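Local structure of EDTA monooxygenase (EDTA-degrading bacterium BNC1, 5DQP) at residues N20-G25 and A30-L35. The protein probably acts as a flavin-dependent monooxygenase of the NtaA/SnaA/DszA family, using molecular oxygen and reduced FMN in the breakdown of EDTA. Sequence-based numbering, arbitrary orientation.
Sequences NSWNEG and ARIFDL
R31 reaches from one short 3-10 turn to another and binds two successive carbonyls, those of S21 and W22; its chain, extended from CG to NE, carries the guanidinium across. R31 NH2 donates to S21 O at 3.1 Å along a nearly straight path (160°), with the oxygen close to the guanidinium plane, whereas R31 NH1 meets W22 O at 3.0 Å in a more bent bond (135°). Each donor lies above the plane of the carbonyl it meets, so neither bond follows a lone pair. S21 O also takes the backbone N-H of E24, which arrives from the opposite face; R31 NH1 has a further acceptor in N28 O. With an alanine in place of R31, the W22 carbonyl would probably lose this donor and the two turns their polar link.

The buried, apolar side is W22 against I32, where I32 CD1 comes obliquely to 4.1 Å from W22 CE3, with P69 against both side chains. By contrast, the exposed E24 sends its carboxylate away from R31. Both turns lie in the loop joining strand 7-11 of the TIM-barrel-type sheet to helix 35-47, whose start D34 caps; there F166 and F179 of the second subunit meet F33 and W22.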
loop_
_atom_site.group_PDB
_atom_site.type_symbol
_atom_site.label_atom_id
_atom_site.label_comp_id
_atom_site.label_asym_id
_atom_site.label_seq_id
_atom_site.Cartn_x
_atom_site.Cartn_y
_atom_site.Cartn_z
ATOM N N ASN A 20 -17.708 15.096 13.001
ATOM C CA ASN A 20 -16.885 15.906 13.883
ATOM C C ASN A 20 -15.925 15.072 14.742
ATOM O O ASN A 20 -15.345 15.605 15.692
ATOM C CB ASN A 20 -17.774 16.767 14.784
ATOM C CG ASN A 20 -17.042 17.947 15.329
ATOM O OD1 ASN A 20 -16.241 18.572 14.626
ATOM N ND2 ASN A 20 -17.255 18.232 16.602
ATOM N N SER A 21 -15.749 13.781 14.432
ATOM C CA SER A 21 -15.036 12.898 15.349
ATOM C C SER A 21 -13.603 13.352 15.560
ATOM O O SER A 21 -13.036 13.112 16.629
ATOM C CB SER A 21 -15.093 11.440 14.860
ATOM O OG SER A 21 -14.551 11.254 13.553
ATOM N N TRP A 22 -13.007 14.048 14.587
ATOM C CA TRP A 22 -11.609 14.404 14.792
ATOM C C TRP A 22 -11.417 15.541 15.783
ATOM O O TRP A 22 -10.274 15.808 16.172
ATOM C CB TRP A 22 -10.926 14.753 13.477
ATOM C CG TRP A 22 -11.497 15.887 12.702
ATOM C CD1 TRP A 22 -12.718 16.499 12.878
ATOM C CD2 TRP A 22 -10.868 16.558 11.594
ATOM N NE1 TRP A 22 -12.881 17.481 11.933
ATOM C CE2 TRP A 22 -11.762 17.552 11.146
ATOM C CE3 TRP A 22 -9.627 16.420 10.949
ATOM C CZ2 TRP A 22 -11.458 18.407 10.071
ATOM C CZ3 TRP A 22 -9.326 17.276 9.878
ATOM C CH2 TRP A 22 -10.238 18.238 9.449
ATOM N N ASN A 23 -12.486 16.227 16.177
ATOM C CA ASN A 23 -12.453 17.198 17.257
ATOM C C ASN A 23 -12.872 16.603 18.612
ATOM O O ASN A 23 -12.913 17.334 19.601
ATOM C CB ASN A 23 -13.351 18.398 16.914
ATOM C CG ASN A 23 -12.707 19.347 15.914
ATOM O OD1 ASN A 23 -11.538 19.740 16.063
ATOM N ND2 ASN A 23 -13.467 19.722 14.882
ATOM N N GLU A 24 -13.157 15.299 18.681
ATOM C CA GLU A 24 -13.587 14.614 19.891
ATOM C C GLU A 24 -12.407 13.856 20.506
ATOM O O GLU A 24 -11.286 13.892 19.996
ATOM C CB GLU A 24 -14.738 13.649 19.585
ATOM C CG GLU A 24 -16.011 14.301 19.114
ATOM C CD GLU A 24 -16.722 14.988 20.237
ATOM O OE1 GLU A 24 -16.235 14.864 21.384
ATOM O OE2 GLU A 24 -17.757 15.646 19.984
ATOM N N GLY A 25 -12.673 13.128 21.595
ATOM C CA GLY A 25 -11.575 12.507 22.314
ATOM C C GLY A 25 -10.637 13.591 22.813
ATOM O O GLY A 25 -11.066 14.595 23.385
ATOM N N ALA A 30 -4.862 16.320 13.995
ATOM C CA ALA A 30 -3.737 15.765 13.248
ATOM C C ALA A 30 -3.457 14.292 13.570
ATOM O O ALA A 30 -2.575 13.700 12.933
ATOM C CB ALA A 30 -2.475 16.601 13.518
ATOM N N ARG A 31 -4.162 13.675 14.530
ATOM C CA ARG A 31 -3.896 12.269 14.826
ATOM C C ARG A 31 -4.342 11.340 13.709
ATOM O O ARG A 31 -3.893 10.192 13.678
ATOM C CB ARG A 31 -4.581 11.850 16.127
ATOM C CG ARG A 31 -6.082 11.942 16.041
ATOM C CD ARG A 31 -6.711 11.633 17.371
ATOM N NE ARG A 31 -8.099 11.238 17.211
ATOM C CZ ARG A 31 -9.114 12.088 17.229
ATOM N NH1 ARG A 31 -8.883 13.398 17.394
ATOM N NH2 ARG A 31 -10.353 11.622 17.093
ATOM N N ILE A 32 -5.218 11.783 12.798
ATOM C CA ILE A 32 -5.587 10.896 11.697
ATOM C C ILE A 32 -4.456 10.719 10.698
ATOM O O ILE A 32 -4.561 9.885 9.786
ATOM C CB ILE A 32 -6.863 11.366 10.958
ATOM C CG1 ILE A 32 -6.624 12.678 10.215
ATOM C CG2 ILE A 32 -8.018 11.516 11.953
ATOM C CD1 ILE A 32 -7.836 13.116 9.386
ATOM N N PHE A 33 -3.375 11.479 10.838
ATOM C CA PHE A 33 -2.205 11.326 9.990
ATOM C C PHE A 33 -1.056 10.621 10.696
ATOM O O PHE A 33 0.071 10.627 10.190
ATOM C CB PHE A 33 -1.767 12.697 9.477
ATOM C CG PHE A 33 -2.869 13.450 8.762
ATOM C CD1 PHE A 33 -3.382 12.972 7.560
ATOM C CD2 PHE A 33 -3.398 14.618 9.306
ATOM C CE1 PHE A 33 -4.389 13.647 6.902
ATOM C CE2 PHE A 33 -4.412 15.302 8.658
ATOM C CZ PHE A 33 -4.906 14.814 7.450
ATOM N N ASP A 34 -1.318 9.998 11.839
ATOM C CA ASP A 34 -0.298 9.365 12.659
ATOM C C ASP A 34 -0.534 7.858 12.672
ATOM O O ASP A 34 -1.613 7.400 13.058
ATOM C CB ASP A 34 -0.334 9.938 14.076
ATOM C CG ASP A 34 0.666 9.254 15.017
ATOM O OD1 ASP A 34 1.542 8.492 14.547
ATOM O OD2 ASP A 34 0.589 9.492 16.240
ATOM N N LEU A 35 0.475 7.092 12.264
ATOM C CA LEU A 35 0.346 5.641 12.256
ATOM C C LEU A 35 -0.103 5.112 13.620
ATOM O O LEU A 35 -0.916 4.177 13.700
ATOM C CB LEU A 35 1.675 5.002 11.837
ATOM C CG LEU A 35 1.745 3.473 11.898
ATOM C CD1 LEU A 35 0.664 2.828 10.963
ATOM C CD2 LEU A 35 3.189 3.014 11.566
#